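Local coordinates for uncharacterized protein HI_0666 (Haemophilus influenzae, PDB 7CZO) that is the N-terminal domain of a HipA toxin, probably acting in a HipBA toxin-antitoxin system with three-component regulation, its own biochemical role being uncharacterized, at residues L4-K9 with Q100-K105; V10-E15 with L96-I101. All blocks are in the same frame, centred on the assembly; numbering follows the deposited sequence.

Contact 1: L4-K9 with Q100-K105; sequences LVRSGK and QIQEEK
Residues 7-9 and 100-102 run antiparallel, their short axes at 136°, and main-chain bonds do most of the joining. Lys9 and Ile101 form the hydrogen-bonded pair: Lys9 N gives to Ile101 O at 2.9 Å, and Ile101 N returns a longer bond to Lys9 O at 3.2 Å, both in the carbonyl planes. Gly8 faces Gln102 in the non-hydrogen-bonded pair, with CA atoms 4.2 Å apart. Beyond it Glu103 N meets Ser7 O at 3.0 Å, nearly straight but from above the carbonyl plane.

Among side chains, the polar link is Ser7 OG, anti to its backbone N (chi1 -178°), which donates to Glu103 OE2 at 2.5 Å from above the carboxylate plane. Arg21 grips both partners, bonding to Ser7 OG and forming a salt bridge with Glu103 OE2, which would probably stabilise the carboxylate as an anion.

Apolar contact comes from Lys9, whose CB lies 3.9 Å from Ile101 CG2, while its CG passes across the Glu103 chain.

Strand 98-102 is the outer strand within this chain, laid antiparallel on strand 7-12; strand 15-22 comes next, bonding to Gly8 through Leu20, and helix 82-91 packs against Arg6 and Gln100.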
loop_
_atom_site.group_PDB
_atom_site.type_symbol
_atom_site.label_atom_id
_atom_site.label_comp_id
_atom_site.label_asym_id
_atom_site.label_seq_id
_atom_site.Cartn_x
_atom_site.Cartn_y
_atom_site.Cartn_z
ATOM N N LEU A 4 11.185 -12.255 5.724
ATOM C CA LEU A 4 10.111 -11.263 5.897
ATOM C C LEU A 4 10.375 -10.082 4.917
ATOM O O LEU A 4 11.389 -10.091 4.231
ATOM C CB LEU A 4 10.123 -10.789 7.364
ATOM C CG LEU A 4 9.850 -11.770 8.513
ATOM C CD1 LEU A 4 10.636 -11.379 9.761
ATOM C CD2 LEU A 4 8.356 -11.859 8.818
ATOM N N VAL A 5 9.507 -9.074 4.826
ATOM C CA VAL A 5 8.252 -9.010 5.561
ATOM C C VAL A 5 7.131 -8.905 4.515
ATOM O O VAL A 5 6.967 -9.815 3.687
ATOM C CB VAL A 5 8.214 -7.864 6.649
ATOM C CG1 VAL A 5 7.463 -8.312 7.904
ATOM C CG2 VAL A 5 9.609 -7.395 7.047
ATOM N N ARG A 6 6.436 -7.771 4.494
ATOM C CA ARG A 6 5.043 -7.704 4.073
ATOM C C ARG A 6 4.844 -7.221 2.618
ATOM O O ARG A 6 5.406 -6.214 2.190
ATOM C CB ARG A 6 4.298 -6.783 5.041
ATOM C CG ARG A 6 4.240 -7.264 6.479
ATOM C CD ARG A 6 3.163 -8.332 6.659
ATOM N NE ARG A 6 1.866 -7.774 7.065
ATOM C CZ ARG A 6 0.742 -8.482 7.196
ATOM N NH1 ARG A 6 0.744 -9.785 6.947
ATOM N NH2 ARG A 6 -0.391 -7.888 7.566
ATOM N N SER A 7 4.014 -7.942 1.880
ATOM C CA SER A 7 3.776 -7.674 0.493
ATOM C C SER A 7 2.250 -7.626 0.204
ATOM O O SER A 7 1.487 -8.410 0.764
ATOM C CB SER A 7 4.466 -8.767 -0.327
ATOM O OG SER A 7 4.327 -8.545 -1.727
ATOM N N GLY A 8 1.817 -6.712 -0.674
ATOM C CA GLY A 8 0.420 -6.638 -1.131
ATOM C C GLY A 8 0.356 -6.461 -2.633
ATOM O O GLY A 8 1.037 -5.601 -3.189
ATOM N N LYS A 9 -0.415 -7.297 -3.309
ATOM C CA LYS A 9 -0.700 -7.085 -4.727
ATOM C C LYS A 9 -1.674 -5.905 -4.834
ATOM O O LYS A 9 -2.628 -5.792 -4.065
ATOM C CB LYS A 9 -1.359 -8.314 -5.351
ATOM C CG LYS A 9 -0.447 -9.364 -5.956
ATOM C CD LYS A 9 -1.226 -10.680 -6.136
ATOM C CE LYS A 9 -0.984 -11.376 -7.479
ATOM N NZ LYS A 9 -2.242 -11.755 -8.204
ATOM N N GLN A 100 -6.150 -3.974 -2.513
ATOM C CA GLN A 100 -4.937 -4.753 -2.139
ATOM C C GLN A 100 -5.223 -6.044 -1.466
ATOM O O GLN A 100 -5.828 -6.042 -0.401
ATOM C CB GLN A 100 -4.010 -3.984 -1.231
ATOM C CG GLN A 100 -3.666 -2.694 -1.906
ATOM C CD GLN A 100 -3.132 -1.707 -0.957
ATOM O OE1 GLN A 100 -3.509 -0.547 -0.994
ATOM N NE2 GLN A 100 -2.233 -2.149 -0.085
ATOM N N ILE A 101 -4.805 -7.136 -2.123
ATOM C CA ILE A 101 -4.870 -8.456 -1.549
ATOM C C ILE A 101 -3.457 -8.708 -1.054
ATOM O O ILE A 101 -2.500 -8.582 -1.791
ATOM C CB ILE A 101 -5.425 -9.559 -2.525
ATOM C CG1 ILE A 101 -5.855 -10.810 -1.725
ATOM C CG2 ILE A 101 -4.432 -9.966 -3.617
ATOM C CD1 ILE A 101 -6.337 -11.992 -2.559
ATOM N N GLN A 102 -3.341 -9.012 0.227
ATOM C CA GLN A 102 -2.087 -9.462 0.793
ATOM C C GLN A 102 -1.548 -10.671 0.041
ATOM O O GLN A 102 -2.300 -11.608 -0.246
ATOM C CB GLN A 102 -2.293 -9.836 2.238
ATOM C CG GLN A 102 -0.999 -10.105 2.948
ATOM C CD GLN A 102 -1.196 -10.226 4.445
ATOM O OE1 GLN A 102 -0.246 -10.532 5.177
ATOM N NE2 GLN A 102 -2.431 -9.985 4.915
ATOM N N GLU A 103 -0.255 -10.621 -0.294
ATOM C CA GLU A 103 0.397 -11.704 -1.011
ATOM C C GLU A 103 0.661 -12.791 -0.008
ATOM O O GLU A 103 1.626 -12.736 0.765
ATOM C CB GLU A 103 1.697 -11.263 -1.665
ATOM C CG GLU A 103 1.526 -10.878 -3.118
ATOM C CD GLU A 103 2.843 -10.765 -3.872
ATOM O OE1 GLU A 103 2.830 -10.956 -5.111
ATOM O OE2 GLU A 103 3.886 -10.486 -3.239
ATOM N N GLU A 104 -0.258 -13.745 0.011
ATOM C CA GLU A 104 -0.144 -14.932 0.832
ATOM C C GLU A 104 -0.322 -16.104 -0.137
ATOM O O GLU A 104 -1.105 -15.987 -1.082
ATOM C CB GLU A 104 -1.197 -14.899 1.952
ATOM C CG GLU A 104 -1.278 -13.532 2.632
ATOM C CD GLU A 104 -1.707 -13.575 4.093
ATOM O OE1 GLU A 104 -2.804 -13.059 4.425
ATOM O OE2 GLU A 104 -0.924 -14.095 4.917
ATOM N N LYS A 105 0.356 -17.237 0.075
ATOM C CA LYS A 105 0.883 -17.672 1.374
ATOM C C LYS A 105 2.269 -17.106 1.744
ATOM O O LYS A 105 3.292 -17.487 1.157
ATOM C CB LYS A 105 0.923 -19.217 1.428
ATOM C CG LYS A 105 -0.323 -19.937 0.897
ATOM C CD LYS A 105 -1.631 -19.255 1.299
ATOM C CE LYS A 105 -2.843 -20.157 1.108
ATOM N NZ LYS A 105 -3.219 -20.865 2.364
#

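Contact 2: V10-E15 with L96-I101; sequences VFLYGE and LGAVQI
Phe11 and Val99 form the centre of this strand pairing, a hydrogen-bonded antiparallel pair closed by two bonds. The N-H of Phe11 points almost straight at Val99 O, in the carbonyl plane, with N and O 2.8 Å apart; the return bond from Val99 N to Phe11 O has the same length, but its donor stands 30° out of that plane.

The Phe11 side chain can be followed outward from there. Its CB sits 3.7 Å from Val99 O and 4.2 Å from Val99 CB, on the sheet face that both residues share. With CG anti to the carbonyl carbon (chi1 -67°) and the ring turned crosswise at chi2 87°, CD1 brings the ring edge to 4.0 Å from Val99 O, which lies in the ring plane. One atom further, CE1 reaches Ile101 CG2 at 3.7 Å, so the edge of the ring, rather than a face, spans the two alternate residues of the neighbouring strand.

On the opposite face Val10 CG2 lies alongside Gln100 CG at 4.1 Å, and Leu12 CD1 touches Ala98 CB. Ile17 and Leu20 of strand 15-22 pack against Val10, joining this face to the next strand.

Past Leu12 the chain reverses through a type I' turn to Glu15, closed by mutual Leu12–Glu15 backbone bonds: a tight beta-hairpin, with the C-terminal strand added antiparallel to its first arm, in the HipA N-terminal domain.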
loop_
_atom_site.group_PDB
_atom_site.type_symbol
_atom_site.label_atom_id
_atom_site.label_comp_id
_atom_site.label_asym_id
_atom_site.label_seq_id
_atom_site.Cartn_x
_atom_site.Cartn_y
_atom_site.Cartn_z
ATOM N N VAL A 10 -1.437 -5.050 -5.817
ATOM C CA VAL A 10 -2.178 -3.819 -5.971
ATOM C C VAL A 10 -2.981 -3.866 -7.236
ATOM O O VAL A 10 -2.431 -4.031 -8.325
ATOM C CB VAL A 10 -1.214 -2.630 -6.033
ATOM C CG1 VAL A 10 -1.917 -1.371 -6.537
ATOM C CG2 VAL A 10 -0.574 -2.421 -4.643
ATOM N N PHE A 11 -4.285 -3.702 -7.075
ATOM C CA PHE A 11 -5.239 -3.694 -8.175
ATOM C C PHE A 11 -5.848 -2.291 -8.314
ATOM O O PHE A 11 -6.087 -1.636 -7.316
ATOM C CB PHE A 11 -6.352 -4.700 -7.887
ATOM C CG PHE A 11 -5.910 -6.125 -7.884
ATOM C CD1 PHE A 11 -5.401 -6.707 -6.736
ATOM C CD2 PHE A 11 -6.000 -6.901 -9.037
ATOM C CE1 PHE A 11 -4.997 -8.040 -6.725
ATOM C CE2 PHE A 11 -5.601 -8.237 -9.035
ATOM C CZ PHE A 11 -5.100 -8.802 -7.868
ATOM N N LEU A 12 -6.059 -1.852 -9.553
ATOM C CA LEU A 12 -6.722 -0.564 -9.916
ATOM C C LEU A 12 -7.819 -0.821 -11.005
ATOM O O LEU A 12 -7.592 -1.518 -12.006
ATOM C CB LEU A 12 -5.689 0.374 -10.448
ATOM C CG LEU A 12 -6.082 1.809 -10.708
ATOM C CD1 LEU A 12 -6.721 2.454 -9.492
ATOM C CD2 LEU A 12 -4.825 2.578 -11.119
ATOM N N TYR A 13 -9.032 -0.342 -10.764
ATOM C CA TYR A 13 -10.191 -0.696 -11.590
ATOM C C TYR A 13 -10.176 -2.142 -12.066
ATOM O O TYR A 13 -10.466 -2.395 -13.248
ATOM C CB TYR A 13 -10.295 0.212 -12.831
ATOM C CG TYR A 13 -10.134 1.686 -12.516
ATOM C CD1 TYR A 13 -11.068 2.384 -11.779
ATOM C CD2 TYR A 13 -9.063 2.360 -12.962
ATOM C CE1 TYR A 13 -10.894 3.739 -11.528
ATOM C CE2 TYR A 13 -8.868 3.681 -12.686
ATOM C CZ TYR A 13 -9.783 4.375 -11.981
ATOM O OH TYR A 13 -9.511 5.729 -11.711
ATOM N N GLY A 14 -9.861 -3.078 -11.173
ATOM C CA GLY A 14 -10.011 -4.515 -11.461
ATOM C C GLY A 14 -8.726 -5.218 -11.896
ATOM O O GLY A 14 -8.633 -6.441 -11.817
ATOM N N GLU A 15 -7.730 -4.448 -12.336
ATOM C CA GLU A 15 -6.519 -5.006 -12.928
ATOM C C GLU A 15 -5.307 -4.900 -11.997
ATOM O O GLU A 15 -5.003 -3.818 -11.504
ATOM C CB GLU A 15 -6.181 -4.260 -14.234
ATOM C CG GLU A 15 -7.339 -4.082 -15.206
ATOM C CD GLU A 15 -7.890 -5.399 -15.742
ATOM O OE1 GLU A 15 -7.090 -6.291 -16.131
ATOM O OE2 GLU A 15 -9.133 -5.530 -15.789
ATOM N N LEU A 96 -11.080 1.266 -0.473
ATOM C CA LEU A 96 -10.161 2.195 -1.078
ATOM C C LEU A 96 -10.394 2.643 -2.548
ATOM O O LEU A 96 -9.503 3.334 -3.053
ATOM C CB LEU A 96 -8.746 1.602 -0.949
ATOM C CG LEU A 96 -8.311 0.644 0.207
ATOM C CD1 LEU A 96 -7.033 -0.124 -0.149
ATOM C CD2 LEU A 96 -8.095 1.353 1.544
ATOM N N GLY A 97 -11.515 2.289 -3.228
ATOM C CA GLY A 97 -11.701 2.447 -4.745
ATOM C C GLY A 97 -10.649 1.880 -5.753
ATOM O O GLY A 97 -10.901 1.781 -6.963
ATOM N N ALA A 98 -9.427 1.645 -5.232
ATOM C CA ALA A 98 -8.321 0.797 -5.724
ATOM C C ALA A 98 -8.327 -0.413 -4.742
ATOM O O ALA A 98 -9.005 -0.334 -3.735
ATOM C CB ALA A 98 -7.001 1.575 -5.537
ATOM N N VAL A 99 -7.570 -1.497 -4.955
ATOM C CA VAL A 99 -7.634 -2.654 -4.041
ATOM C C VAL A 99 -6.272 -3.378 -3.708
ATOM O O VAL A 99 -5.350 -3.391 -4.528
ATOM C CB VAL A 99 -8.696 -3.638 -4.599
ATOM C CG1 VAL A 99 -8.564 -5.027 -3.996
ATOM C CG2 VAL A 99 -10.090 -3.114 -4.316
ATOM N N GLN A 100 -6.150 -3.974 -2.513
ATOM C CA GLN A 100 -4.937 -4.753 -2.139
ATOM C C GLN A 100 -5.223 -6.044 -1.466
ATOM O O GLN A 100 -5.828 -6.042 -0.401
ATOM C CB GLN A 100 -4.010 -3.984 -1.231
ATOM C CG GLN A 100 -3.666 -2.694 -1.906
ATOM C CD GLN A 100 -3.132 -1.707 -0.957
ATOM O OE1 GLN A 100 -3.509 -0.547 -0.994
ATOM N NE2 GLN A 100 -2.233 -2.149 -0.085
ATOM N N ILE A 101 -4.805 -7.136 -2.123
ATOM C CA ILE A 101 -4.870 -8.456 -1.549
ATOM C C ILE A 101 -3.457 -8.708 -1.054
ATOM O O ILE A 101 -2.500 -8.582 -1.791
ATOM C CB ILE A 101 -5.425 -9.559 -2.525
ATOM C CG1 ILE A 101 -5.855 -10.810 -1.725
ATOM C CG2 ILE A 101 -4.432 -9.966 -3.617
ATOM C CD1 ILE A 101 -6.337 -11.992 -2.559
#

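Contacts 1 and 2 are successive portions of one antiparallel pairing between strands 7-12 and 98-102, with centres 14 Å apart. Gln100 and Ile101 are common to both and, as successive residues, send their side chains to opposite faces of the sheet: Gln100 to the side of Val10, Leu12 and Ala98, Ile101 to that of Lys9, Phe11 and Val99. The pairing joins strands near the two ends of the chain, with 80 to 90 residues lying between them in sequence, and places 98-102 at one edge of the antiparallel sheet within this chain. Contact 1 relies more on polar side chains, contact 2 on apolar ones. Each centre lies about 10 Å from the centre of the chain.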